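PDB 2HKE: diphosphomevalonate decarboxylase, putative from Trypanosoma brucei, which probably catalyses the ATP-dependent decarboxylation of (R)-5-diphosphomevalonate to isopentenyl diphosphate, a precursor of isoprenoids and sterols. Local coordinates for residues E9-I14 against S38-A43. The protein carries 1 engineered substitution. Numbering follows the deposited sequence.
Sequences EAPINI and SITLSA. With SO4 (sulfate ion), chain E.
The side chains of I12 and L41 run alongside each other in a common direction, I12 CG1 resting 4.0 Å from L41 CD1, where 9-14 runs antiparallel to 38-43. Between their backbones, L41 N gives a nearly straight hydrogen bond to I12 O (3.1 Å), in the carbonyl plane. Two residues further along each segment, I14 and I39 form a hydrogen-bonded pair: I14 N reaches I39 O in that carbonyl's plane, whereas I39 N approaches I14 O from 37° above its plane. I14 CG2 sits 4.3 Å from both I39 CB and L41 CD2, and F301 touches I14 and I39. N13 and T40, a non-hydrogen-bonded pair, occupy the other face. N13 CG sits between the backbone N and the carbonyl carbon (chi1 67°), and the turn about chi2 sets N13 OD1 3.3 Å from S38 CB; R149 bonds that oxygen, and S146 O and S150 OG hold ND2, fixing the buried amide's rotation. P11 crosses T40 obliquely, P11 CG to T40 CG2 at 3.6 Å; past the regular bridges a water links I12 N to S42 O. S42 OG and A43 N bind a sulfate, probably picked up during crystallisation. This is an antiparallel strand pair within the mixed sheet of the N-terminal domain of a GHMP-kinase-type fold.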
ATOM      1  N   GLU A   9      -4.287   5.786 -13.946  1.00 24.03           N
ATOM      2  CA  GLU A   9      -4.540   4.712 -13.027  1.00 25.09           C
ATOM      3  C   GLU A   9      -3.296   4.538 -12.152  1.00 23.78           C
ATOM      4  O   GLU A   9      -2.169   4.612 -12.636  1.00 23.60           O
ATOM      5  CB  GLU A   9      -4.864   3.428 -13.770  1.00 25.95           C
ATOM      6  CG  GLU A   9      -6.316   3.438 -14.344  1.00 29.08           C
ATOM      7  CD  GLU A   9      -6.708   2.120 -15.014  1.00 32.84           C
ATOM      8  OE1 GLU A   9      -5.783   1.342 -15.384  1.00 39.23           O
ATOM      9  OE2 GLU A   9      -7.949   1.878 -15.158  1.00 42.78           O
ATOM     10  N   ALA A  10      -3.523   4.337 -10.859  1.00 22.45           N
ATOM     11  CA  ALA A  10      -2.426   4.023  -9.952  1.00 21.33           C
ATOM     12  C   ALA A  10      -2.706   2.759  -9.140  1.00 20.77           C
ATOM     13  O   ALA A  10      -3.849   2.508  -8.717  1.00 21.54           O
ATOM     14  CB  ALA A  10      -2.143   5.206  -9.033  1.00 22.10           C
ATOM     15  N   PRO A  11      -1.646   2.004  -8.810  1.00 20.61           N
ATOM     16  CA  PRO A  11      -1.765   0.787  -8.000  1.00 20.57           C
ATOM     17  C   PRO A  11      -1.621   1.057  -6.501  1.00 20.52           C
ATOM     18  O   PRO A  11      -1.073   2.098  -6.111  1.00 18.99           O
ATOM     19  CB  PRO A  11      -0.543   0.017  -8.443  1.00 19.75           C
ATOM     20  CG  PRO A  11       0.511   1.080  -8.561  1.00 19.55           C
ATOM     21  CD  PRO A  11      -0.241   2.274  -9.167  1.00 21.01           C
ATOM     22  N   ILE A  12      -2.022   0.098  -5.665  1.00 20.39           N
ATOM     23  CA  ILE A  12      -1.625   0.190  -4.246  1.00 20.60           C
ATOM     24  C   ILE A  12      -0.182  -0.256  -4.067  1.00 18.98           C
ATOM     25  O   ILE A  12       0.438  -0.786  -4.968  1.00 18.48           O
ATOM     26  CB  ILE A  12      -2.579  -0.626  -3.325  1.00 21.71           C
ATOM     27  CG1 ILE A  12      -2.621  -2.095  -3.709  1.00 22.08           C
ATOM     28  CG2 ILE A  12      -3.992  -0.017  -3.356  1.00 23.57           C
ATOM     29  CD1 ILE A  12      -3.379  -2.934  -2.710  1.00 24.01           C
ATOM     30  N   ASN A  13       0.348  -0.107  -2.850  1.00 17.78           N
ATOM     31  CA  ASN A  13       1.637  -0.642  -2.521  1.00 17.91           C
ATOM     32  C   ASN A  13       1.552  -1.202  -1.114  1.00 17.76           C
ATOM     33  O   ASN A  13       0.576  -0.911  -0.354  1.00 19.10           O
ATOM     34  CB  ASN A  13       2.732   0.451  -2.618  1.00 15.95           C
ATOM     35  CG  ASN A  13       2.598   1.533  -1.577  1.00 17.56           C
ATOM     36  OD1 ASN A  13       3.000   1.345  -0.446  1.00 18.19           O
ATOM     37  ND2 ASN A  13       2.036   2.679  -1.951  1.00 18.99           N
ATOM     38  N   ILE A  14       2.507  -2.050  -0.782  1.00 15.17           N
ATOM     39  CA  ILE A  14       2.570  -2.633   0.560  1.00 17.31           C
ATOM     40  C   ILE A  14       3.910  -2.341   1.193  1.00 17.06           C
ATOM     41  O   ILE A  14       4.931  -2.788   0.704  1.00 17.86           O
ATOM     42  CB  ILE A  14       2.219  -4.153   0.594  1.00 16.62           C
ATOM     43  CG1 ILE A  14       2.271  -4.705   2.040  1.00 17.38           C
ATOM     44  CG2 ILE A  14       3.152  -4.979  -0.336  1.00 17.17           C
ATOM     45  CD1 ILE A  14       1.182  -4.050   2.950  1.00 16.87           C
ATOM     46  N   SER A  38       8.463  -0.061   0.384  1.00 16.70           N
ATOM     47  CA  SER A  38       7.297  -0.813  -0.045  1.00 15.97           C
ATOM     48  C   SER A  38       7.540  -1.468  -1.389  1.00 16.60           C
ATOM     49  O   SER A  38       8.502  -1.131  -2.114  1.00 16.98           O
ATOM     50  CB  SER A  38       6.077   0.088  -0.158  1.00 16.25           C
ATOM     51  OG  SER A  38       6.355   1.177  -1.038  1.00 18.13           O
ATOM     52  N   ILE A  39       6.695  -2.440  -1.675  1.00 16.32           N
ATOM     53  CA  ILE A  39       6.598  -3.035  -2.994  1.00 17.92           C
ATOM     54  C   ILE A  39       5.347  -2.493  -3.648  1.00 17.79           C
ATOM     55  O   ILE A  39       4.234  -2.565  -3.110  1.00 19.37           O
ATOM     56  CB  ILE A  39       6.515  -4.580  -2.920  1.00 17.77           C
ATOM     57  CG1 ILE A  39       7.774  -5.169  -2.305  1.00 18.51           C
ATOM     58  CG2 ILE A  39       6.285  -5.232  -4.330  1.00 18.39           C
ATOM     59  CD1 ILE A  39       7.759  -6.658  -2.241  1.00 19.23           C
ATOM     60  N   THR A  40       5.496  -2.013  -4.877  1.00 18.29           N
ATOM     61  CA  THR A  40       4.369  -1.587  -5.634  1.00 18.18           C
ATOM     62  C   THR A  40       3.668  -2.803  -6.282  1.00 17.73           C
ATOM     63  O   THR A  40       4.333  -3.648  -6.840  1.00 19.47           O
ATOM     64  CB  THR A  40       4.867  -0.647  -6.735  1.00 19.31           C
ATOM     65  OG1 THR A  40       5.606   0.412  -6.127  1.00 19.52           O
ATOM     66  CG2 THR A  40       3.692  -0.121  -7.533  1.00 18.00           C
ATOM     67  N   LEU A  41       2.360  -2.879  -6.175  1.00 17.83           N
ATOM     68  CA  LEU A  41       1.607  -4.000  -6.705  1.00 19.90           C
ATOM     69  C   LEU A  41       1.188  -3.671  -8.156  1.00 19.92           C
ATOM     70  O   LEU A  41       1.275  -2.519  -8.593  1.00 20.08           O
ATOM     71  CB  LEU A  41       0.373  -4.255  -5.869  1.00 20.35           C
ATOM     72  CG  LEU A  41       0.610  -4.807  -4.461  1.00 24.30           C
ATOM     73  CD1 LEU A  41      -0.723  -5.638  -4.202  1.00 27.08           C
ATOM     74  CD2 LEU A  41       1.835  -5.641  -4.374  1.00 31.01           C
ATOM     75  N   SER A  42       0.741  -4.698  -8.872  1.00 21.76           N
ATOM     76  CA  SER A  42       0.081  -4.526 -10.158  1.00 23.35           C
ATOM     77  C   SER A  42      -1.202  -3.726 -10.052  1.00 24.63           C
ATOM     78  O   SER A  42      -1.917  -3.824  -9.066  1.00 23.89           O
ATOM     79  CB  SER A  42      -0.241  -5.891 -10.788  1.00 24.87           C
ATOM     80  OG  SER A  42      -0.833  -5.706 -12.061  1.00 25.31           O
ATOM     81  N   ALA A  43      -1.492  -2.937 -11.100  1.00 25.60           N
ATOM     82  CA  ALA A  43      -2.756  -2.231 -11.213  1.00 26.70           C
ATOM     83  C   ALA A  43      -3.830  -3.126 -11.835  1.00 28.57           C
ATOM     84  O   ALA A  43      -4.876  -2.638 -12.206  1.00 29.37           O
ATOM     85  CB  ALA A  43      -2.586  -0.952 -12.056  1.00 27.33           C
TER
HETATM   86  S   SO4 E 383       1.136  -3.395 -13.888  1.00 35.58           S
HETATM   87  O1  SO4 E 383       0.354  -2.367 -13.199  1.00 32.32           O
HETATM   88  O2  SO4 E 383       0.258  -4.556 -14.075  1.00 37.28           O
HETATM   89  O3  SO4 E 383       1.454  -2.864 -15.225  1.00 38.42           O
HETATM   90  O4  SO4 E 383       2.328  -3.941 -13.221  1.00 35.23           O
HETATM   91  O   HOH W   1      -3.253  -2.006  -7.240  1.00 22.16           O